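Local structure of alpha-L-rhamnosidase (Aspergillus terreus, 6GSZ) at residues Trp644-Ser647 with Asn648-Ala652; Phe668-Ala671 with Glu672-Gln675; Val692-Phe696 with Ala697-Leu701. The protein probably hydrolyses terminal non-reducing alpha-L-rhamnose residues in alpha-L-rhamnosides. All coordinates share one frame; numbering follows the deposited sequence. Where two conformers were deposited one is given.

Overall arrangement
All three are local contacts in the six-hairpin glycosidase domain: a glycosylated turn, a helix cap and a turn leading into a helix. Interactions 1 and 2 lie towards the surface, about 38 to 39 Å from the centre of the chain, and both meet sugar. Their centres are 11 Å apart and they touch, the loop after helix 623-644 packing on Gln-673 of helix 671-687 and on Phe-668 just before it. Interaction 3 is buried, its centre about 21 Å from the centre of the chain, and leads into helix 699-708 beside the glucose pocket. The chemistry follows the place: a glycosylated turn and a partly exposed serine cap outside, but threonine hydroxyls, glycines and one water inside.

Interaction 1: residues Trp644-Ser647 with Asn648-Ala652; sequences WITS and NGTMA. With NAG (2-acetamido-2-deoxy-beta-D-glucopyranose), chain G; NAG (2-acetamido-2-deoxy-beta-D-glucopyranose), chain E.
Thr-646 and Asn-648 lie side by side, their side chains pointing the same way, and Thr-650 comes up from the returning chain to meet both. With chi1 at 67°, OG1 of Thr-646 sits between its own backbone N and carbonyl carbon, where it can accept the backbone N-H of Thr-650 at 3.0 Å; the same OG1 lies 2.8 Å from Asn-648 OD1. The hydroxyl OG1 of Thr-650 donates to Asn-648 OD1 at 2.7 Å, from a direction tilted 26° out of the carbonyl plane. The carbonyl side of the amide is thereby occupied, while ND2 on the other side is joined covalently to C1 of the N-acetylglucosamine. The acetamido oxygen O7 folds back over the turn and takes the backbone N-H of Asn-648 (N to O7 2.9 Å); in the conformer given, Ser-647 OG also donates to it.

Two apolar pairs meet as well. CG1 of Ile-645 touches Met-651 SD at 3.6 Å, the methionine chain bending at both chi2 and chi3 to bring its sulfur back; Phe-668 covers the pair. Separately, the methyl CB of Ala-652 meets the Trp-644 ring in plane at its edge, 3.9 Å from CE3, and Asp-603 accepts the indole NE1.

Backbone bonds fix the reversal: Thr-646 N to Thr-650 O, Ala-652 N to Trp-644 O, and Gly-649 N to Thr-646 O at 2.9 Å. Gly-649 has positive phi, 100°, a conformation suited to glycine because no CB presses on the preceding carbonyl oxygen. This is a type I turn with a G1 bulge, closing a short hairpin-like reversal and displaying an Asn-Gly-Thr N-glycosylation sequon at its tip.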
# COMPACT_ATOMS: atom_id res chain seq x y z
N TRP A 644 16.71 28.01 -16.31
CA TRP A 644 16.63 28.04 -14.86
C TRP A 644 17.96 28.24 -14.12
O TRP A 644 17.94 28.45 -12.91
CB TRP A 644 15.96 26.75 -14.34
CG TRP A 644 14.59 26.54 -14.91
CD1 TRP A 644 14.21 25.50 -15.69
CD2 TRP A 644 13.44 27.41 -14.80
NE1 TRP A 644 12.89 25.61 -16.04
CE2 TRP A 644 12.40 26.79 -15.55
CE3 TRP A 644 13.18 28.64 -14.19
CZ2 TRP A 644 11.12 27.33 -15.63
CZ3 TRP A 644 11.90 29.17 -14.28
CH2 TRP A 644 10.91 28.55 -15.03
N ILE A 645 19.09 28.17 -14.83
CA ILE A 645 20.40 28.28 -14.18
C ILE A 645 21.17 29.43 -14.83
O ILE A 645 21.33 29.45 -16.07
CB ILE A 645 21.21 26.97 -14.26
CG1 ILE A 645 20.41 25.77 -13.79
CG2 ILE A 645 22.47 27.13 -13.43
CD1 ILE A 645 21.14 24.47 -13.72
N THR A 646 21.61 30.39 -14.02
CA THR A 646 22.40 31.51 -14.57
C THR A 646 23.76 30.99 -15.04
O THR A 646 24.18 29.91 -14.64
CB THR A 646 22.61 32.62 -13.54
OG1 THR A 646 23.45 32.15 -12.48
CG2 THR A 646 21.31 33.09 -12.95
N SER A 647 24.47 31.82 -15.81
CA SER A 647 25.76 31.42 -16.36
C SER A 647 26.73 30.99 -15.25
O SER A 647 27.47 30.03 -15.45
CB SER A 647 26.34 32.52 -17.21
OG SER A 647 26.60 33.66 -16.42
N ASN A 648 26.69 31.67 -14.10
CA ASN A 648 27.60 31.35 -13.00
C ASN A 648 27.10 30.22 -12.09
O ASN A 648 27.74 29.93 -11.07
CB ASN A 648 27.96 32.58 -12.16
CG ASN A 648 26.84 33.14 -11.32
OD1 ASN A 648 25.83 32.50 -11.08
ND2 ASN A 648 27.05 34.35 -10.85
N GLY A 649 25.96 29.60 -12.40
CA GLY A 649 25.53 28.41 -11.68
C GLY A 649 24.48 28.64 -10.60
O GLY A 649 24.32 27.76 -9.75
N THR A 650 23.86 29.84 -10.57
CA THR A 650 22.82 30.18 -9.60
C THR A 650 21.44 29.76 -10.11
O THR A 650 21.11 29.98 -11.26
CB THR A 650 22.84 31.70 -9.33
OG1 THR A 650 24.17 32.07 -8.96
CG2 THR A 650 21.87 32.10 -8.25
N MET A 651 20.64 29.15 -9.23
CA MET A 651 19.29 28.77 -9.62
C MET A 651 18.38 30.00 -9.64
O MET A 651 18.56 30.93 -8.83
CB MET A 651 18.73 27.77 -8.62
CG MET A 651 19.46 26.43 -8.63
SD MET A 651 19.65 25.65 -10.25
CE MET A 651 17.94 25.54 -10.73
N ALA A 652 17.36 29.97 -10.52
CA ALA A 652 16.38 31.05 -10.58
C ALA A 652 15.74 31.27 -9.20
O ALA A 652 15.50 32.42 -8.80
CB ALA A 652 15.33 30.73 -11.63
C1 NAG G . 26.08 35.24 -10.24
C2 NAG G . 24.76 35.44 -11.08
C3 NAG G . 23.67 36.16 -10.22
C4 NAG G . 23.61 35.71 -8.77
C5 NAG G . 25.01 35.72 -8.16
C6 NAG G . 25.05 35.14 -6.76
C7 NAG G . 25.24 35.42 -13.55
C8 NAG G . 25.31 36.19 -14.85
N2 NAG G . 24.99 36.12 -12.39
O3 NAG G . 22.32 35.91 -10.63
O4 NAG G . 22.65 36.50 -8.02
O5 NAG G . 25.83 34.85 -8.92
O6 NAG G . 26.38 35.30 -6.25
O7 NAG G . 25.38 34.23 -13.59
C1 NAG E . 11.69 32.16 -8.99
C2 NAG E . 11.00 33.39 -8.46
C3 NAG E . 10.19 34.09 -9.56
C4 NAG E . 10.96 34.29 -10.87
C5 NAG E . 11.55 32.93 -11.30
C6 NAG E . 12.33 32.96 -12.62
C7 NAG E . 9.08 32.09 -7.52
C8 NAG E . 8.29 31.83 -6.30
N2 NAG E . 10.14 32.96 -7.37
O3 NAG E . 9.74 35.30 -9.03
O4 NAG E . 10.00 34.58 -11.88
O5 NAG E . 12.36 32.44 -10.23
O6 NAG E . 13.39 33.92 -12.51
O7 NAG E . 8.72 31.51 -8.56

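Interaction 2: residues Phe668-Ala671 with Glu672-Gln675. With MAN (alpha-D-mannopyranose), chain C.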
# COMPACT_ATOMS: atom_id res chain seq x y z
N PHE A 668 23.37 20.36 -13.44
CA PHE A 668 24.34 21.47 -13.56
C PHE A 668 25.29 21.14 -14.70
O PHE A 668 25.52 19.98 -15.02
CB PHE A 668 25.10 21.70 -12.24
CG PHE A 668 24.26 22.36 -11.19
CD1 PHE A 668 24.13 23.74 -11.14
CD2 PHE A 668 23.52 21.60 -10.29
CE1 PHE A 668 23.29 24.34 -10.22
CE2 PHE A 668 22.70 22.22 -9.37
CZ PHE A 668 22.61 23.58 -9.30
N PRO A 669 25.85 22.16 -15.37
CA PRO A 669 26.76 21.91 -16.49
C PRO A 669 28.16 21.40 -16.12
O PRO A 669 28.88 21.00 -17.00
CB PRO A 669 26.85 23.27 -17.18
CG PRO A 669 26.54 24.28 -16.12
CD PRO A 669 25.56 23.59 -15.17
N SER A 670 28.51 21.41 -14.83
CA SER A 670 29.80 20.91 -14.42
C SER A 670 29.73 20.42 -12.98
O SER A 670 28.87 20.86 -12.19
CB SER A 670 30.88 21.96 -14.54
OG SER A 670 30.79 22.92 -13.51
N ALA A 671 30.64 19.49 -12.65
CA ALA A 671 30.73 18.94 -11.31
C ALA A 671 31.02 20.09 -10.33
O ALA A 671 30.56 20.07 -9.18
CB ALA A 671 31.80 17.89 -11.26
N GLU A 672 31.82 21.06 -10.77
CA GLU A 672 32.17 22.24 -9.95
C GLU A 672 30.96 23.17 -9.54
O GLU A 672 30.75 23.81 -8.42
CB GLU A 672 33.32 22.99 -10.63
CG GLU A 672 34.63 22.19 -10.63
CD GLU A 672 34.75 21.00 -11.59
OE1 GLU A 672 34.06 20.99 -12.65
OE2 GLU A 672 35.55 20.07 -11.27
N GLN A 673 30.13 23.37 -10.56
CA GLN A 673 28.90 24.19 -10.35
C GLN A 673 27.95 23.42 -9.44
O GLN A 673 27.30 24.06 -8.62
CB GLN A 673 28.26 24.58 -11.69
CG GLN A 673 29.02 25.70 -12.40
CD GLN A 673 28.11 26.55 -13.25
OE1 GLN A 673 27.02 26.13 -13.63
NE2 GLN A 673 28.59 27.75 -13.57
N ALA A 674 27.89 22.09 -9.59
CA ALA A 674 27.05 21.28 -8.71
C ALA A 674 27.60 21.33 -7.28
O ALA A 674 26.86 21.53 -6.34
CB ALA A 674 26.97 19.85 -9.21
N GLN A 675 28.92 21.18 -7.12
CA GLN A 675 29.49 21.20 -5.77
C GLN A 675 29.24 22.58 -5.11
O GLN A 675 28.95 22.66 -3.91
CB GLN A 675 31.01 20.88 -5.81
CG GLN A 675 31.32 19.44 -6.22
CD GLN A 675 32.75 19.14 -6.64
OE1 GLN A 675 33.67 19.97 -6.55
NE2 GLN A 675 32.97 17.93 -7.15
C1 MAN C . 27.32 13.49 -15.05
C2 MAN C . 26.17 13.92 -15.99
C3 MAN C . 26.52 15.36 -16.45
C4 MAN C . 26.90 16.30 -15.28
C5 MAN C . 28.00 15.67 -14.41
C6 MAN C . 28.43 16.55 -13.23
O2 MAN C . 24.80 13.73 -15.44
O3 MAN C . 25.44 15.89 -17.27
O4 MAN C . 27.43 17.57 -15.71
O5 MAN C . 27.51 14.41 -13.96
O6 MAN C . 27.31 17.06 -12.50
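Ser-670 caps helix 671-687: from the N-cap position its OG accepts the backbone N-H of Gln-673 at 3.1 Å, with an N-H...O angle of 158°. Serine suits this place because its short side chain can turn back on the first turn, where amide groups have no preceding helical carbonyl to bond. Here chi1 of 75° sets OG between the backbone N and the carbonyl carbon, facing Gln-673.

The side chain of Gln-673 then runs back along the cap. Its CB lies 3.5 Å from Ser-670 OG, and CG also packs against this hydroxyl, so the capping bond is flanked by aliphatic carbon. Beyond CG the chain is extended and crosses Pro-669 at about a right angle. CD passes 4.0 Å from Pro-669 CG, and OE1 reaches Pro-669 CG at 3.1 Å and lies close to CD of that ring as well. At the other branch of the tip, NE2 donates to the carbonyl oxygen of Ser-647, tying the helix start to the glycosylated turn nearby.

Regular helical bonding begins at once, Ala-674 N donating to Ser-670 O and Gln-675 N to Ala-671 O. Below the cap, the buried Phe-668 supplies the apolar footing: its CB is 4.0 Å from Ala-674 CB, and one ring face lies under Gln-673 O, which sits towards the rim. Pro-662 and Leu-663 of helix 656-664 also touch this ring. On the outer side, O4 of a glycan mannose donates to Phe-668 O at 3.2 Å.

Interaction 3: residues Val692-Phe696 with Ala697-Leu701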
# COMPACT_ATOMS: atom_id res chain seq x y z
N VAL A 692 12.99 22.36 7.83
CA VAL A 692 12.70 21.85 6.48
C VAL A 692 12.03 22.95 5.68
O VAL A 692 11.18 23.69 6.20
CB VAL A 692 11.79 20.61 6.51
CG1 VAL A 692 12.30 19.54 7.44
CG2 VAL A 692 10.36 20.97 6.85
N GLY A 693 12.38 23.04 4.40
CA GLY A 693 11.90 24.06 3.52
C GLY A 693 11.27 23.54 2.23
O GLY A 693 10.92 24.32 1.38
N THR A 694 11.09 22.22 2.16
CA THR A 694 10.59 21.52 0.97
C THR A 694 9.11 21.15 1.12
O THR A 694 8.68 20.79 2.20
CB THR A 694 11.45 20.27 0.74
OG1 THR A 694 11.50 19.50 1.95
CG2 THR A 694 12.86 20.59 0.28
N GLY A 695 8.40 21.13 -0.02
CA GLY A 695 7.09 20.49 -0.13
C GLY A 695 7.20 19.09 -0.72
O GLY A 695 8.24 18.42 -0.60
N PHE A 696 6.16 18.65 -1.44
CA PHE A 696 6.10 17.27 -1.91
C PHE A 696 7.17 17.01 -2.96
O PHE A 696 7.54 15.85 -3.17
CB PHE A 696 4.69 16.92 -2.43
CG PHE A 696 3.62 16.56 -1.42
CD1 PHE A 696 3.65 17.05 -0.12
CD2 PHE A 696 2.57 15.75 -1.79
CE1 PHE A 696 2.66 16.76 0.80
CE2 PHE A 696 1.55 15.47 -0.88
CZ PHE A 696 1.60 15.94 0.41
N ALA A 697 7.57 18.06 -3.69
CA ALA A 697 8.54 17.85 -4.78
C ALA A 697 9.95 17.60 -4.24
O ALA A 697 10.71 16.89 -4.88
CB ALA A 697 8.56 19.03 -5.74
N GLY A 698 10.29 18.25 -3.12
CA GLY A 698 11.65 18.23 -2.60
C GLY A 698 11.86 17.27 -1.44
O GLY A 698 12.98 16.79 -1.24
N THR A 699 10.84 17.01 -0.63
CA THR A 699 11.05 16.38 0.68
C THR A 699 11.63 14.96 0.55
O THR A 699 12.63 14.62 1.24
CB THR A 699 9.76 16.34 1.48
OG1 THR A 699 9.38 17.70 1.74
CG2 THR A 699 9.95 15.63 2.80
N HIS A 700 11.08 14.14 -0.37
CA HIS A 700 11.50 12.76 -0.46
C HIS A 700 12.95 12.61 -0.92
O HIS A 700 13.55 11.51 -0.70
CB HIS A 700 10.56 11.92 -1.35
CG HIS A 700 10.62 12.26 -2.80
ND1 HIS A 700 11.14 11.36 -3.72
CD2 HIS A 700 10.20 13.33 -3.52
CE1 HIS A 700 11.03 11.88 -4.94
NE2 HIS A 700 10.45 13.09 -4.84
N LEU A 701 13.50 13.66 -1.53
CA LEU A 701 14.86 13.59 -2.08
C LEU A 701 15.87 14.40 -1.26
O LEU A 701 17.08 14.30 -1.50
CB LEU A 701 14.83 14.10 -3.52
CG LEU A 701 14.02 13.32 -4.52
CD1 LEU A 701 14.04 14.11 -5.84
CD2 LEU A 701 14.57 11.90 -4.64
O HOH W 1 8.25 14.40 -1.02
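Hydroxyl-to-hydroxyl bonding joins Thr-694 to Thr-699, the OG1 atoms 2.8 Å apart and Thr-694 donating. Thr-699 OG1 in turn donates to Gly-695 O at 2.7 Å, a short chain of hydrogen bonds ending on a carbonyl.

Gly-695 O accepts two backbone N-H groups as well. Thr-699 N approaches nearly along the C=O axis at 3.0 Å, whereas Gly-698 N stands 59° out of the carbonyl plane at 3.3 Å. The carboxylate of Asp-580 also binds the N-H groups of Gly-695, Ala-697 and Gly-698, gathering the turn.

One water bridges the next turn, donating to Phe-696 O at 2.7 Å and accepting from His-700 N. The histidine ring turns an edge towards the same carbonyl, while its NE2 is hydrogen-bonded to Tyr-605 OH.

Packing is close at Gly-698. Thr-694, its chi1 of 53° holding OG1 between backbone N and carbonyl carbon, sets CG2 3.9 Å from Gly-698 CA, where a side chain would otherwise lie; glycine suits the spot.

The turn leads into helix 699-708, with helix 656-664 touching Thr-694 and helix 727-732 touching Thr-699; Phe-696 points away, edge-to-face with Trp-581 in the glucose-binding pocket beside helix 471-484.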